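Long-range contacts in cutm, flavoprotein of carbon monoxide dehydrogenase (Hydrogenophaga pseudoflava, PDB 1FFV), which binds FAD as the flavoprotein of carbon monoxide dehydrogenase and probably passes electrons from CO oxidation through its flavin to an external acceptor: residues R5-P11 against P48-D53; A17-L21 against E163-M167. All blocks are in the same frame, centred on the assembly; numbering follows the deposited sequence.

Interaction 1: R5-P11 against P48-D53; sequences RFEYHAP and PEHLID
Glu7, Tyr8 and His9 run parallel to His50, Leu51 and Ile52, and four backbone hydrogen bonds join the two strands. Glu7 N donates to Glu49 O, and Leu51 N donates to Glu7 O at 2.9 Å. His9 N then reaches Leu51 O, and Asp53 N closes the ladder on His9 O at 2.7 Å. Glu7 and His9 each bond through N and O to two residues that lie two apart on the other strand, as in parallel pairing.

The side chain of Phe6 lies on the Leu51 side. Its CB rests against the carbonyl oxygens of Pro48 and Glu49. Its CG sits between the backbone N and the carbonyl carbon (chi1 60°), which turns the ring over Leu51. From there CD1 meets Leu51 CG, and CE1 and CZ meet Leu51 CD1, the nearer being CE1 at 3.5 Å. Leu51 CD1 lies over one ring face, offset toward the rim, in a CH-pi contact 3.7 Å from the ring centroid.

On the same side, Tyr8 OH donates to Asp53 OD2 at 2.6 Å. It comes from the anti side of the carboxylate, somewhat out of its plane. OD2 has a second hydrogen-bond partner on the chain of another protein, and OD1 accepts from Asn55 N.

The opposite side carries two histidines. His9 NE2 and His50 ND1 share a nearly straight hydrogen bond of 2.8 Å, with the rings rim to rim and their planes 26° apart. Glu7 OE1 lies at the edge of the His50 ring, 3.2 Å from CE1.

Strand 50-53 is the middle of a three-stranded parallel sheet, between strands 7-9 and 28-31. Helix 14-24 covers the His50 and Ile52 side, and helix 37-42 covers Phe6 and Leu51.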
loop_
_atom_site.group_PDB
_atom_site.type_symbol
_atom_site.label_atom_id
_atom_site.label_comp_id
_atom_site.label_asym_id
_atom_site.label_seq_id
_atom_site.Cartn_x
_atom_site.Cartn_y
_atom_site.Cartn_z
ATOM N N ARG C 5 -10.238 -10.393 32.172
ATOM C CA ARG C 5 -8.886 -10.627 32.687
ATOM C C ARG C 5 -8.886 -11.609 33.861
ATOM O O ARG C 5 -9.826 -11.629 34.656
ATOM C CB ARG C 5 -8.234 -9.293 33.079
ATOM C CG ARG C 5 -7.368 -8.712 31.970
ATOM C CD ARG C 5 -7.189 -7.199 32.046
ATOM N NE ARG C 5 -6.692 -6.742 33.340
ATOM C CZ ARG C 5 -6.959 -5.540 33.857
ATOM N NH1 ARG C 5 -7.710 -4.672 33.176
ATOM N NH2 ARG C 5 -6.542 -5.230 35.088
ATOM N N PHE C 6 -7.855 -12.452 33.929
ATOM C CA PHE C 6 -7.713 -13.441 35.001
ATOM C C PHE C 6 -6.258 -13.863 35.196
ATOM O O PHE C 6 -5.429 -13.691 34.295
ATOM C CB PHE C 6 -8.562 -14.687 34.706
ATOM C CG PHE C 6 -8.197 -15.394 33.422
ATOM C CD1 PHE C 6 -7.151 -16.304 33.382
ATOM C CD2 PHE C 6 -8.909 -15.150 32.253
ATOM C CE1 PHE C 6 -6.819 -16.957 32.198
ATOM C CE2 PHE C 6 -8.585 -15.800 31.064
ATOM C CZ PHE C 6 -7.540 -16.703 31.036
ATOM N N GLU C 7 -5.948 -14.390 36.383
ATOM C CA GLU C 7 -4.606 -14.881 36.680
ATOM C C GLU C 7 -4.537 -16.345 36.249
ATOM O O GLU C 7 -5.519 -17.082 36.356
ATOM C CB GLU C 7 -4.280 -14.749 38.171
ATOM C CG GLU C 7 -3.513 -13.475 38.559
ATOM C CD GLU C 7 -2.337 -13.762 39.512
ATOM O OE1 GLU C 7 -2.580 -14.183 40.675
ATOM O OE2 GLU C 7 -1.165 -13.582 39.089
ATOM N N TYR C 8 -3.379 -16.766 35.755
ATOM C CA TYR C 8 -3.203 -18.132 35.277
ATOM C C TYR C 8 -2.244 -18.943 36.146
ATOM O O TYR C 8 -1.205 -18.440 36.584
ATOM C CB TYR C 8 -2.720 -18.093 33.823
ATOM C CG TYR C 8 -2.423 -19.433 33.184
ATOM C CD1 TYR C 8 -3.438 -20.209 32.621
ATOM C CD2 TYR C 8 -1.115 -19.900 33.094
ATOM C CE1 TYR C 8 -3.148 -21.413 31.982
ATOM C CE2 TYR C 8 -0.815 -21.095 32.459
ATOM C CZ TYR C 8 -1.831 -21.844 31.905
ATOM O OH TYR C 8 -1.513 -23.020 31.269
ATOM N N HIS C 9 -2.608 -20.200 36.395
ATOM C CA HIS C 9 -1.799 -21.111 37.203
ATOM C C HIS C 9 -1.726 -22.461 36.488
ATOM O O HIS C 9 -2.732 -22.933 35.954
ATOM C CB HIS C 9 -2.433 -21.321 38.585
ATOM C CG HIS C 9 -2.789 -20.051 39.300
ATOM N ND1 HIS C 9 -1.925 -19.415 40.168
ATOM C CD2 HIS C 9 -3.928 -19.317 39.297
ATOM C CE1 HIS C 9 -2.519 -18.345 40.671
ATOM N NE2 HIS C 9 -3.735 -18.264 40.159
ATOM N N ALA C 10 -0.550 -23.084 36.489
ATOM C CA ALA C 10 -0.377 -24.385 35.846
ATOM C C ALA C 10 0.388 -25.373 36.732
ATOM O O ALA C 10 1.546 -25.694 36.476
ATOM C CB ALA C 10 0.315 -24.228 34.492
ATOM N N PRO C 11 -0.256 -25.858 37.804
ATOM C CA PRO C 11 0.367 -26.814 38.727
ATOM C C PRO C 11 0.721 -28.138 38.033
ATOM O O PRO C 11 0.112 -28.502 37.032
ATOM C CB PRO C 11 -0.708 -26.987 39.801
ATOM C CG PRO C 11 -1.981 -26.770 39.044
ATOM C CD PRO C 11 -1.638 -25.563 38.215
ATOM N N PRO C 48 -14.310 -16.008 36.289
ATOM C CA PRO C 48 -13.417 -16.336 37.402
ATOM C C PRO C 48 -12.140 -15.492 37.340
ATOM O O PRO C 48 -11.624 -15.200 36.258
ATOM C CB PRO C 48 -13.139 -17.827 37.188
ATOM C CG PRO C 48 -13.225 -17.980 35.704
ATOM C CD PRO C 48 -14.427 -17.145 35.356
ATOM N N GLU C 49 -11.663 -15.059 38.500
ATOM C CA GLU C 49 -10.454 -14.250 38.546
ATOM C C GLU C 49 -9.177 -15.084 38.435
ATOM O O GLU C 49 -8.111 -14.563 38.114
ATOM C CB GLU C 49 -10.467 -13.358 39.793
ATOM C CG GLU C 49 -11.577 -12.300 39.710
ATOM C CD GLU C 49 -11.793 -11.496 40.990
ATOM O OE1 GLU C 49 -12.663 -10.587 40.967
ATOM O OE2 GLU C 49 -11.116 -11.763 42.014
ATOM N N HIS C 50 -9.311 -16.394 38.621
ATOM C CA HIS C 50 -8.178 -17.308 38.543
ATOM C C HIS C 50 -8.530 -18.593 37.800
ATOM O O HIS C 50 -9.576 -19.196 38.046
ATOM C CB HIS C 50 -7.697 -17.690 39.950
ATOM C CG HIS C 50 -7.087 -16.560 40.716
ATOM N ND1 HIS C 50 -5.729 -16.322 40.731
ATOM C CD2 HIS C 50 -7.647 -15.609 41.501
ATOM C CE1 HIS C 50 -5.479 -15.270 41.494
ATOM N NE2 HIS C 50 -6.625 -14.820 41.973
ATOM N N LEU C 51 -7.660 -18.998 36.882
ATOM C CA LEU C 51 -7.862 -20.239 36.148
ATOM C C LEU C 51 -6.715 -21.174 36.485
ATOM O O LEU C 51 -5.542 -20.821 36.337
ATOM C CB LEU C 51 -7.921 -20.010 34.635
ATOM C CG LEU C 51 -9.211 -19.414 34.074
ATOM C CD1 LEU C 51 -9.182 -19.474 32.552
ATOM C CD2 LEU C 51 -10.408 -20.186 34.615
ATOM N N ILE C 52 -7.061 -22.344 37.008
ATOM C CA ILE C 52 -6.057 -23.331 37.365
ATOM C C ILE C 52 -6.041 -24.394 36.286
ATOM O O ILE C 52 -6.925 -25.250 36.222
ATOM C CB ILE C 52 -6.355 -23.978 38.728
ATOM C CG1 ILE C 52 -6.401 -22.903 39.807
ATOM C CG2 ILE C 52 -5.294 -25.031 39.059
ATOM C CD1 ILE C 52 -7.051 -23.375 41.070
ATOM N N ASP C 53 -5.037 -24.307 35.427
ATOM C CA ASP C 53 -4.869 -25.242 34.325
ATOM C C ASP C 53 -4.351 -26.587 34.833
ATOM O O ASP C 53 -3.272 -26.674 35.430
ATOM C CB ASP C 53 -3.895 -24.643 33.300
ATOM C CG ASP C 53 -3.872 -25.399 31.981
ATOM O OD1 ASP C 53 -4.349 -26.552 31.905
ATOM O OD2 ASP C 53 -3.363 -24.821 31.004
HETATM O O HOH W 1 -1.384 -28.337 34.695
#

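Interaction 2: A17-L21 against E163-M167; sequences AVALL and ENEVM. With FAD (flavin-adenine dinucleotide), chain J.
Leu21 makes the largest single share of this contact, reaching from the helix onto the backbone of Glu163 to Glu165 and the side chain of Val166. Its CD2 lies 3.6 Å from Glu163 O. Its CD1 lies 3.7 Å from Glu165 O and also meets Val166 CG2. Its CG is anti to the carbonyl carbon (chi1 -80°), which points it toward 163-167. An alanine here would be likely to open a gap beside Glu163 O and leave Val166 CG2 without one of its apolar neighbours. That methyl is also touched by Val18 CG2 at 3.9 Å and, more loosely, by Ala17 CB. Val18 CG1 packs on Asn164 O.

Val166 and Met167 both belong to the FAD pocket. Met167 N donates to N1A of the adenine at 2.7 Å, and N6A of the FAD donates back to Met167 O at 2.9 Å. The backbone thus reads the adenine edge with one donor and one acceptor.

Further out, Glu165 OE1 accepts from Glu162 N and forms a salt bridge with Arg145. Strand 166-173 pairs with 135-140 in the antiparallel sheet. Leu21 and Val166 both touch Leu30 of strand 28-31, and Leu21 also packs on Ile52 of strand 50-53.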
loop_
_atom_site.group_PDB
_atom_site.type_symbol
_atom_site.label_atom_id
_atom_site.label_comp_id
_atom_site.label_asym_id
_atom_site.label_seq_id
_atom_site.Cartn_x
_atom_site.Cartn_y
_atom_site.Cartn_z
ATOM N N ALA C 17 -2.785 -28.453 42.653
ATOM C CA ALA C 17 -4.051 -27.954 42.125
ATOM C C ALA C 17 -5.053 -27.751 43.264
ATOM O O ALA C 17 -5.699 -26.700 43.360
ATOM C CB ALA C 17 -4.606 -28.922 41.095
ATOM N N VAL C 18 -5.135 -28.746 44.147
ATOM C CA VAL C 18 -6.030 -28.706 45.299
ATOM C C VAL C 18 -5.648 -27.564 46.247
ATOM O O VAL C 18 -6.519 -26.865 46.766
ATOM C CB VAL C 18 -6.011 -30.055 46.060
ATOM C CG1 VAL C 18 -6.760 -29.943 47.387
ATOM C CG2 VAL C 18 -6.632 -31.147 45.193
ATOM N N ALA C 19 -4.350 -27.374 46.457
ATOM C CA ALA C 19 -3.862 -26.309 47.327
ATOM C C ALA C 19 -4.315 -24.951 46.789
ATOM O O ALA C 19 -4.847 -24.130 47.539
ATOM C CB ALA C 19 -2.334 -26.360 47.425
ATOM N N LEU C 20 -4.110 -24.729 45.488
ATOM C CA LEU C 20 -4.501 -23.479 44.829
ATOM C C LEU C 20 -6.002 -23.227 44.950
ATOM O O LEU C 20 -6.426 -22.089 45.174
ATOM C CB LEU C 20 -4.093 -23.494 43.356
ATOM C CG LEU C 20 -2.604 -23.354 43.043
ATOM C CD1 LEU C 20 -2.371 -23.661 41.584
ATOM C CD2 LEU C 20 -2.119 -21.943 43.376
ATOM N N LEU C 21 -6.801 -24.285 44.807
ATOM C CA LEU C 21 -8.250 -24.167 44.933
ATOM C C LEU C 21 -8.609 -23.675 46.333
ATOM O O LEU C 21 -9.468 -22.802 46.497
ATOM C CB LEU C 21 -8.928 -25.514 44.682
ATOM C CG LEU C 21 -9.130 -25.952 43.236
ATOM C CD1 LEU C 21 -9.621 -27.382 43.205
ATOM C CD2 LEU C 21 -10.123 -25.020 42.550
ATOM N N GLU C 163 -15.996 -27.589 45.737
ATOM C CA GLU C 163 -15.150 -26.534 45.166
ATOM C C GLU C 163 -13.647 -26.707 45.348
ATOM O O GLU C 163 -12.856 -26.094 44.631
ATOM C CB GLU C 163 -15.559 -25.167 45.705
ATOM C CG GLU C 163 -16.918 -24.698 45.243
ATOM C CD GLU C 163 -17.170 -23.244 45.597
ATOM O OE1 GLU C 163 -16.873 -22.843 46.750
ATOM O OE2 GLU C 163 -17.657 -22.503 44.715
ATOM N N ASN C 164 -13.250 -27.515 46.324
ATOM C CA ASN C 164 -11.833 -27.751 46.568
ATOM C C ASN C 164 -11.386 -29.143 46.128
ATOM O O ASN C 164 -10.355 -29.641 46.580
ATOM C CB ASN C 164 -11.468 -27.491 48.042
ATOM C CG ASN C 164 -12.294 -28.321 49.027
ATOM O OD1 ASN C 164 -12.987 -29.262 48.643
ATOM N ND2 ASN C 164 -12.210 -27.974 50.305
ATOM N N GLU C 165 -12.151 -29.764 45.234
ATOM C CA GLU C 165 -11.800 -31.095 44.743
ATOM C C GLU C 165 -11.448 -31.111 43.262
ATOM O O GLU C 165 -11.846 -30.228 42.503
ATOM C CB GLU C 165 -12.935 -32.086 44.987
ATOM C CG GLU C 165 -13.154 -32.480 46.426
ATOM C CD GLU C 165 -14.340 -33.401 46.573
ATOM O OE1 GLU C 165 -15.412 -33.068 46.035
ATOM O OE2 GLU C 165 -14.206 -34.463 47.211
ATOM N N VAL C 166 -10.708 -32.144 42.866
ATOM C CA VAL C 166 -10.292 -32.347 41.488
ATOM C C VAL C 166 -10.645 -33.791 41.128
ATOM O O VAL C 166 -10.252 -34.718 41.845
ATOM C CB VAL C 166 -8.758 -32.167 41.341
ATOM C CG1 VAL C 166 -8.308 -32.483 39.917
ATOM C CG2 VAL C 166 -8.354 -30.760 41.724
ATOM N N MET C 167 -11.430 -33.988 40.068
ATOM C CA MET C 167 -11.758 -35.350 39.654
ATOM C C MET C 167 -10.491 -35.900 39.035
ATOM O O MET C 167 -9.967 -35.325 38.090
ATOM C CB MET C 167 -12.893 -35.412 38.626
ATOM C CG MET C 167 -13.309 -36.862 38.305
ATOM S SD MET C 167 -14.626 -37.063 37.088
ATOM C CE MET C 167 -16.041 -36.448 37.989
HETATM P PA FAD J . -13.759 -27.316 30.677
HETATM O O1A FAD J . -12.606 -26.880 31.484
HETATM O O2A FAD J . -14.179 -26.543 29.645
HETATM O O5B FAD J . -14.852 -27.394 31.690
HETATM C C5B FAD J . -14.700 -28.188 32.849
HETATM C C4B FAD J . -15.735 -27.727 33.868
HETATM O O4B FAD J . -15.667 -28.757 34.901
HETATM C C3B FAD J . -15.389 -26.498 34.666
HETATM O O3B FAD J . -16.380 -26.017 35.501
HETATM C C2B FAD J . -14.118 -26.992 35.323
HETATM O O2B FAD J . -13.722 -26.131 36.336
HETATM C C1B FAD J . -14.548 -28.340 35.811
HETATM N N9A FAD J . -13.597 -29.426 35.653
HETATM C C8A FAD J . -12.954 -29.816 34.505
HETATM N N7A FAD J . -12.145 -30.855 34.696
HETATM C C5A FAD J . -12.266 -31.148 36.030
HETATM C C6A FAD J . -11.652 -32.180 36.853
HETATM N N6A FAD J . -10.799 -33.065 36.413
HETATM N N1A FAD J . -12.030 -32.152 38.163
HETATM C C2A FAD J . -12.911 -31.254 38.660
HETATM N N3A FAD J . -13.523 -30.284 37.985
HETATM C C4A FAD J . -13.174 -30.272 36.665
HETATM N N1 FAD J . -20.305 -32.119 24.817
HETATM C C2 FAD J . -21.096 -33.175 24.699
HETATM O O2 FAD J . -21.208 -33.963 25.579
HETATM N N3 FAD J . -21.854 -33.436 23.532
HETATM C C4 FAD J . -21.809 -32.599 22.450
HETATM O O4 FAD J . -22.471 -32.858 21.466
HETATM C C4X FAD J . -20.951 -31.431 22.563
HETATM N N5 FAD J . -20.870 -30.577 21.539
HETATM C C5X FAD J . -20.053 -29.500 21.691
HETATM C C6 FAD J . -19.979 -28.616 20.614
HETATM C C7 FAD J . -19.194 -27.509 20.660
HETATM C C7M FAD J . -19.139 -26.569 19.480
HETATM C C8 FAD J . -18.410 -27.226 21.833
HETATM C C8M FAD J . -17.531 -26.000 21.911
HETATM C C9 FAD J . -18.468 -28.105 22.924
HETATM C C9A FAD J . -19.279 -29.231 22.855
HETATM N N10 FAD J . -19.387 -30.163 23.928
HETATM C C10 FAD J . -20.194 -31.233 23.800
HETATM C "C1'" FAD J . -18.571 -29.942 25.167
HETATM C "C2'" FAD J . -17.180 -30.668 25.476
HETATM O "O2'" FAD J . -17.846 -31.848 25.114
HETATM C "C3'" FAD J . -17.272 -29.889 26.775
HETATM O "O3'" FAD J . -16.037 -29.686 26.050
HETATM C "C4'" FAD J . -16.303 -30.150 27.908
HETATM O "O4'" FAD J . -17.706 -30.188 28.324
HETATM C "C5'" FAD J . -16.206 -29.380 29.230
HETATM O "O5'" FAD J . -14.963 -30.401 29.144
HETATM P P FAD J . -13.585 -29.738 29.120
HETATM O O1P FAD J . -12.600 -30.927 29.189
HETATM O O2P FAD J . -13.373 -28.923 28.020
HETATM O O3P FAD J . -13.502 -28.846 30.289
HETATM O O HOH W 2 -12.212 -23.572 45.896
#

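Helix 14-24 joins the two contacts, whose centres are 13 Å apart. It follows strand 7-9 of interaction 1 in the chain and supplies residues 17-21 of interaction 2. Ile52 touches the helix at two points: its CD1 packs 3.7 Å from Leu20 CB and 3.8 Å from Leu21 CD2. His9 CB adds a contact with Leu20 CD1 at 3.8 Å. The helix packs on both the small parallel sheet and the start of strand 166-173. Interaction 2 touches the adenine end of the FAD directly. Interaction 1 stands further back, with the side chain of Leu51 about 7 Å from the cofactor.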